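Local atomic coordinates of arginine kinase (Cydia pomonella granulosis virus, PDB entry 6VVG), a protein that probably acts as a viral serine/threonine protein kinase, binding ATP to phosphorylate proteins, and holds adenosine monophosphate in its nucleotide pocket. Residues 167-181 / 184-198. Sequence-based numbering, arbitrary orientation.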
loop_
_atom_site.group_PDB
_atom_site.type_symbol
_atom_site.label_atom_id
_atom_site.label_comp_id
_atom_site.label_asym_id
_atom_site.label_seq_id
_atom_site.Cartn_x
_atom_site.Cartn_y
_atom_site.Cartn_z
ATOM N N VAL A 167 -1.384 -3.540 7.521
ATOM C CA VAL A 167 -1.726 -3.933 8.881
ATOM C C VAL A 167 -3.053 -3.304 9.277
ATOM O O VAL A 167 -3.279 -2.106 9.069
ATOM C CB VAL A 167 -0.607 -3.519 9.849
ATOM C CG1 VAL A 167 -1.046 -3.706 11.296
ATOM C CG2 VAL A 167 0.666 -4.302 9.559
ATOM N N GLY A 168 -3.941 -4.116 9.848
ATOM C CA GLY A 168 -5.187 -3.632 10.401
ATOM C C GLY A 168 -6.409 -3.813 9.524
ATOM O O GLY A 168 -7.529 -3.613 10.013
ATOM N N THR A 169 -6.236 -4.188 8.263
ATOM C CA THR A 169 -7.363 -4.355 7.361
ATOM C C THR A 169 -8.001 -5.728 7.543
ATOM O O THR A 169 -7.362 -6.660 8.037
ATOM C CB THR A 169 -6.910 -4.177 5.918
ATOM O OG1 THR A 169 -5.863 -5.109 5.617
ATOM C CG2 THR A 169 -6.407 -2.756 5.696
ATOM N N PRO A 170 -9.270 -5.876 7.161
ATOM C CA PRO A 170 -9.936 -7.179 7.318
ATOM C C PRO A 170 -9.244 -8.252 6.489
ATOM O O PRO A 170 -8.906 -8.040 5.323
ATOM C CB PRO A 170 -11.366 -6.919 6.826
ATOM C CG PRO A 170 -11.554 -5.413 6.932
ATOM C CD PRO A 170 -10.180 -4.837 6.639
ATOM N N SER A 171 -9.057 -9.419 7.090
ATOM C CA SER A 171 -8.367 -10.501 6.408
ATOM C C SER A 171 -9.362 -11.442 5.733
ATOM O O SER A 171 -10.542 -11.505 6.086
ATOM C CB SER A 171 -7.495 -11.288 7.387
ATOM O OG SER A 171 -8.296 -12.017 8.301
ATOM N N PHE A 172 -8.859 -12.173 4.740
ATOM C CA PHE A 172 -9.584 -13.242 4.072
ATOM C C PHE A 172 -8.597 -14.376 3.828
ATOM O O PHE A 172 -7.390 -14.239 4.052
ATOM C CB PHE A 172 -10.240 -12.764 2.765
ATOM C CG PHE A 172 -9.312 -12.021 1.850
ATOM C CD1 PHE A 172 -8.845 -10.758 2.178
ATOM C CD2 PHE A 172 -8.917 -12.582 0.648
ATOM C CE1 PHE A 172 -7.989 -10.078 1.331
ATOM C CE2 PHE A 172 -8.066 -11.906 -0.205
ATOM C CZ PHE A 172 -7.600 -10.655 0.139
ATOM N N TYR A 173 -9.116 -15.508 3.359
ATOM C CA TYR A 173 -8.324 -16.732 3.256
ATOM C C TYR A 173 -7.491 -16.755 1.969
ATOM O O TYR A 173 -7.651 -17.610 1.099
ATOM C CB TYR A 173 -9.244 -17.943 3.329
ATOM C CG TYR A 173 -9.839 -18.229 4.689
ATOM C CD1 TYR A 173 -9.221 -17.789 5.853
ATOM C CD2 TYR A 173 -11.019 -18.954 4.807
ATOM C CE1 TYR A 173 -9.765 -18.062 7.099
ATOM C CE2 TYR A 173 -11.568 -19.235 6.048
ATOM C CZ TYR A 173 -10.934 -18.789 7.189
ATOM O OH TYR A 173 -11.474 -19.061 8.426
ATOM N N ASP A 174 -6.587 -15.787 1.858
ATOM C CA ASP A 174 -5.605 -15.790 0.784
ATOM C C ASP A 174 -4.319 -16.464 1.259
ATOM O O ASP A 174 -4.046 -16.563 2.456
ATOM C CB ASP A 174 -5.327 -14.365 0.295
ATOM C CG ASP A 174 -4.707 -13.479 1.362
ATOM O OD1 ASP A 174 -4.759 -13.833 2.560
ATOM O OD2 ASP A 174 -4.172 -12.412 0.995
ATOM N N GLY A 175 -3.542 -16.958 0.305
ATOM C CA GLY A 175 -2.305 -17.639 0.638
ATOM C C GLY A 175 -2.496 -19.131 0.826
ATOM O O GLY A 175 -3.461 -19.739 0.352
ATOM N N THR A 176 -1.555 -19.729 1.550
ATOM C CA THR A 176 -1.497 -21.178 1.710
ATOM C C THR A 176 -2.020 -21.579 3.083
ATOM O O THR A 176 -1.456 -21.189 4.113
ATOM C CB THR A 176 -0.070 -21.687 1.511
ATOM O OG1 THR A 176 0.472 -21.132 0.306
ATOM C CG2 THR A 176 -0.044 -23.208 1.422
ATOM N N THR A 177 -3.066 -22.407 3.085
ATOM C CA THR A 177 -3.785 -22.729 4.310
ATOM C C THR A 177 -2.862 -23.282 5.386
ATOM O O THR A 177 -3.003 -22.944 6.565
ATOM C CB THR A 177 -4.896 -23.733 3.992
ATOM O OG1 THR A 177 -5.734 -23.207 2.953
ATOM C CG2 THR A 177 -5.731 -24.042 5.223
ATOM N N VAL A 178 -1.902 -24.122 5.005
ATOM C CA VAL A 178 -1.128 -24.855 6.002
ATOM C C VAL A 178 -0.102 -23.955 6.679
ATOM O O VAL A 178 0.617 -24.393 7.586
ATOM C CB VAL A 178 -0.438 -26.087 5.387
ATOM C CG1 VAL A 178 -1.469 -27.137 4.979
ATOM C CG2 VAL A 178 0.421 -25.686 4.191
ATOM N N TYR A 179 -0.017 -22.701 6.248
ATOM C CA TYR A 179 0.790 -21.704 6.937
ATOM C C TYR A 179 -0.060 -20.716 7.724
ATOM O O TYR A 179 0.487 -19.764 8.292
ATOM C CB TYR A 179 1.677 -20.945 5.939
ATOM C CG TYR A 179 2.885 -21.718 5.437
ATOM C CD1 TYR A 179 2.793 -22.536 4.318
ATOM C CD2 TYR A 179 4.118 -21.617 6.072
ATOM C CE1 TYR A 179 3.890 -23.239 3.848
ATOM C CE2 TYR A 179 5.221 -22.320 5.612
ATOM C CZ TYR A 179 5.101 -23.128 4.498
ATOM O OH TYR A 179 6.193 -23.826 4.034
ATOM N N PHE A 180 -1.378 -20.916 7.776
ATOM C CA PHE A 180 -2.265 -19.967 8.439
ATOM C C PHE A 180 -2.081 -20.019 9.953
ATOM O O PHE A 180 -2.139 -21.095 10.553
ATOM C CB PHE A 180 -3.730 -20.272 8.116
ATOM C CG PHE A 180 -4.185 -19.834 6.751
ATOM C CD1 PHE A 180 -3.286 -19.433 5.784
ATOM C CD2 PHE A 180 -5.537 -19.847 6.439
ATOM C CE1 PHE A 180 -3.725 -19.043 4.528
ATOM C CE2 PHE A 180 -5.980 -19.460 5.189
ATOM C CZ PHE A 180 -5.073 -19.059 4.232
ATOM N N SER A 181 -1.903 -18.854 10.575
ATOM C CA SER A 181 -1.873 -18.773 12.027
ATOM C C SER A 181 -3.274 -18.959 12.603
ATOM O O SER A 181 -4.273 -18.788 11.898
ATOM C CB SER A 181 -1.318 -17.425 12.472
ATOM O OG SER A 181 -2.275 -16.397 12.273
ATOM N N LYS A 184 -5.281 -15.860 11.771
ATOM C CA LYS A 184 -5.757 -15.729 10.397
ATOM C C LYS A 184 -6.914 -16.680 10.130
ATOM O O LYS A 184 -7.862 -16.329 9.414
ATOM C CB LYS A 184 -4.623 -15.981 9.401
ATOM C CG LYS A 184 -5.034 -15.717 7.950
ATOM C CD LYS A 184 -3.841 -15.682 7.000
ATOM C CE LYS A 184 -4.304 -15.529 5.553
ATOM N NZ LYS A 184 -3.201 -15.126 4.637
ATOM N N ILE A 185 -6.854 -17.892 10.691
ATOM C CA ILE A 185 -7.978 -18.816 10.573
ATOM C C ILE A 185 -9.245 -18.173 11.117
ATOM O O ILE A 185 -10.335 -18.342 10.557
ATOM C CB ILE A 185 -7.664 -20.141 11.296
ATOM C CG1 ILE A 185 -6.543 -20.892 10.573
ATOM C CG2 ILE A 185 -8.915 -21.004 11.387
ATOM C CD1 ILE A 185 -5.867 -21.957 11.416
ATOM N N ARG A 186 -9.121 -17.414 12.207
ATOM C CA ARG A 186 -10.255 -16.784 12.868
ATOM C C ARG A 186 -10.576 -15.405 12.296
ATOM O O ARG A 186 -11.301 -14.631 12.932
ATOM C CB ARG A 186 -9.992 -16.688 14.374
ATOM C CG ARG A 186 -9.804 -18.043 15.053
ATOM C CD ARG A 186 -9.848 -17.951 16.575
ATOM N NE ARG A 186 -8.849 -17.031 17.112
ATOM C CZ ARG A 186 -7.684 -17.407 17.629
ATOM N NH1 ARG A 186 -7.359 -18.691 17.683
ATOM N NH2 ARG A 186 -6.840 -16.497 18.094
ATOM N N HIS A 187 -10.058 -15.090 11.110
ATOM C CA HIS A 187 -10.374 -13.845 10.409
ATOM C C HIS A 187 -10.079 -12.612 11.264
ATOM O O HIS A 187 -10.830 -11.634 11.248
ATOM C CB HIS A 187 -11.833 -13.825 9.940
ATOM C CG HIS A 187 -12.137 -14.802 8.848
ATOM N ND1 HIS A 187 -11.724 -14.621 7.544
ATOM C CD2 HIS A 187 -12.823 -15.970 8.865
ATOM C CE1 HIS A 187 -12.137 -15.637 6.808
ATOM N NE2 HIS A 187 -12.804 -16.470 7.585
ATOM N N GLU A 188 -8.983 -12.647 12.015
ATOM C CA GLU A 188 -8.487 -11.429 12.634
ATOM C C GLU A 188 -7.872 -10.524 11.570
ATOM O O GLU A 188 -7.519 -10.963 10.472
ATOM C CB GLU A 188 -7.457 -11.750 13.717
ATOM C CG GLU A 188 -8.024 -12.464 14.929
ATOM C CD GLU A 188 -7.086 -12.421 16.128
ATOM O OE1 GLU A 188 -6.145 -11.601 16.137
ATOM O OE2 GLU A 188 -7.288 -13.219 17.062
ATOM N N ALA A 189 -7.745 -9.241 11.905
ATOM C CA ALA A 189 -7.136 -8.290 10.982
ATOM C C ALA A 189 -5.704 -8.704 10.654
ATOM O O ALA A 189 -5.020 -9.345 11.456
ATOM C CB ALA A 189 -7.149 -6.884 11.582
ATOM N N TYR A 190 -5.256 -8.342 9.451
ATOM C CA TYR A 190 -3.870 -8.586 9.070
ATOM C C TYR A 190 -2.932 -7.953 10.089
ATOM O O TYR A 190 -3.090 -6.785 10.457
ATOM C CB TYR A 190 -3.601 -8.030 7.671
ATOM C CG TYR A 190 -4.193 -8.887 6.575
ATOM C CD1 TYR A 190 -3.847 -10.229 6.450
ATOM C CD2 TYR A 190 -5.100 -8.360 5.669
ATOM C CE1 TYR A 190 -4.391 -11.021 5.457
ATOM C CE2 TYR A 190 -5.648 -9.143 4.668
ATOM C CZ TYR A 190 -5.294 -10.474 4.571
ATOM O OH TYR A 190 -5.835 -11.259 3.577
ATOM N N GLN A 191 -1.959 -8.731 10.555
ATOM C CA GLN A 191 -1.070 -8.287 11.617
ATOM C C GLN A 191 0.267 -8.994 11.466
ATOM O O GLN A 191 0.378 -10.010 10.775
ATOM C CB GLN A 191 -1.673 -8.562 12.999
ATOM C CG GLN A 191 -2.339 -9.923 13.120
ATOM C CD GLN A 191 -3.037 -10.121 14.455
ATOM O OE1 GLN A 191 -2.402 -10.440 15.460
ATOM N NE2 GLN A 191 -4.353 -9.935 14.468
ATOM N N THR A 192 1.290 -8.435 12.118
ATOM C CA THR A 192 2.629 -9.003 11.998
ATOM C C THR A 192 2.668 -10.449 12.472
ATOM O O THR A 192 3.458 -11.249 11.957
ATOM C CB THR A 192 3.640 -8.166 12.785
ATOM O OG1 THR A 192 3.231 -8.065 14.154
ATOM C CG2 THR A 192 3.765 -6.769 12.189
ATOM N N SER A 193 1.827 -10.806 13.445
ATOM C CA SER A 193 1.845 -12.167 13.971
ATOM C C SER A 193 1.531 -13.191 12.887
ATOM O O SER A 193 1.974 -14.342 12.978
ATOM C CB SER A 193 0.858 -12.298 15.133
ATOM O OG SER A 193 -0.487 -12.256 14.688
ATOM N N PHE A 194 0.767 -12.798 11.864
ATOM C CA PHE A 194 0.550 -13.681 10.721
ATOM C C PHE A 194 1.884 -14.132 10.140
ATOM O O PHE A 194 2.116 -15.326 9.916
ATOM C CB PHE A 194 -0.258 -12.967 9.632
ATOM C CG PHE A 194 -1.721 -12.820 9.931
ATOM C CD1 PHE A 194 -2.193 -12.831 11.229
ATOM C CD2 PHE A 194 -2.625 -12.653 8.894
ATOM C CE1 PHE A 194 -3.540 -12.687 11.488
ATOM C CE2 PHE A 194 -3.973 -12.508 9.146
ATOM C CZ PHE A 194 -4.431 -12.525 10.445
ATOM N N ASP A 195 2.767 -13.167 9.870
ATOM C CA ASP A 195 4.075 -13.477 9.306
ATOM C C ASP A 195 4.916 -14.285 10.283
ATOM O O ASP A 195 5.602 -15.234 9.886
ATOM C CB ASP A 195 4.800 -12.183 8.926
ATOM C CG ASP A 195 4.318 -11.600 7.609
ATOM O OD1 ASP A 195 3.582 -12.293 6.879
ATOM O OD2 ASP A 195 4.681 -10.446 7.302
ATOM N N TRP A 196 4.884 -13.922 11.567
ATOM C CA TRP A 196 5.734 -14.601 12.539
ATOM C C TRP A 196 5.356 -16.070 12.670
ATOM O O TRP A 196 6.233 -16.928 12.816
ATOM C CB TRP A 196 5.657 -13.888 13.889
ATOM C CG TRP A 196 6.211 -12.492 13.831
ATOM C CD1 TRP A 196 5.694 -11.377 14.423
ATOM C CD2 TRP A 196 7.385 -12.062 13.127
ATOM N NE1 TRP A 196 6.477 -10.284 14.138
ATOM C CE2 TRP A 196 7.520 -10.678 13.342
ATOM C CE3 TRP A 196 8.339 -12.716 12.339
ATOM C CZ2 TRP A 196 8.568 -9.938 12.799
ATOM C CZ3 TRP A 196 9.375 -11.979 11.799
ATOM C CH2 TRP A 196 9.483 -10.605 12.034
ATOM N N TRP A 197 4.060 -16.381 12.621
ATOM C CA TRP A 197 3.639 -17.780 12.652
ATOM C C TRP A 197 4.203 -18.540 11.458
ATOM O O TRP A 197 4.741 -19.643 11.604
ATOM C CB TRP A 197 2.113 -17.873 12.674
ATOM C CG TRP A 197 1.591 -19.276 12.674
ATOM C CD1 TRP A 197 1.358 -20.065 11.584
ATOM C CD2 TRP A 197 1.225 -20.055 13.819
ATOM N NE1 TRP A 197 0.875 -21.288 11.981
ATOM C CE2 TRP A 197 0.784 -21.308 13.348
ATOM C CE3 TRP A 197 1.232 -19.816 15.195
ATOM C CZ2 TRP A 197 0.350 -22.315 14.205
ATOM C CZ3 TRP A 197 0.800 -20.818 16.045
ATOM C CH2 TRP A 197 0.365 -22.052 15.546
ATOM N N ALA A 198 4.090 -17.958 10.263
ATOM C CA ALA A 198 4.656 -18.593 9.077
ATOM C C ALA A 198 6.163 -18.761 9.215
ATOM O O ALA A 198 6.721 -19.783 8.797
ATOM C CB ALA A 198 4.317 -17.774 7.831
HETATM O O HOH W 1 -10.526 -9.378 9.747
HETATM O O HOH W 2 -8.512 -14.735 7.235
HETATM O O HOH W 3 0.384 -23.681 10.180
HETATM O O HOH W 4 -0.105 -16.934 9.058
HETATM O O HOH W 5 -1.212 -14.681 13.893
#
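G168 N donates to Y190 O at 2.9 Å and Y190 N to T169 O at 3.0 Å, two backbone bonds of Y190 that tie residues 167-181, the C-terminal part of the protein kinase fold's activation segment, to the loop before helix 192-208. Y190 lies alongside the extended backbone of 169-171: S171 CB sits over the centre of its ring (3.7 Å from the centroid), while S171 OG donates to E188 O. At the ring's far end Y190 OH donates to D174 OD1. K184, extended through all its torsions (chi1 -174°), brings NZ to 2.9 Å from D174 OD1 in a salt bridge and also donates to D174 O. These two donors approach OD1 from opposite faces of the carboxylate plane, which probably stabilises its negative charge; N140 also bonds OD1 and NZ, and R165 pairs with OD2. K184 CE crosses one face of the F180 ring. The Y173 and H187 rings form an offset stack, planes 29° apart, and Y173 OH donates to I185 O. S181 N-caps helix 182-185, its OG accepting from K184 N and its CA lying 3.5 Å from the centroid of the W197 five-membered ring, 11° off the ring normal.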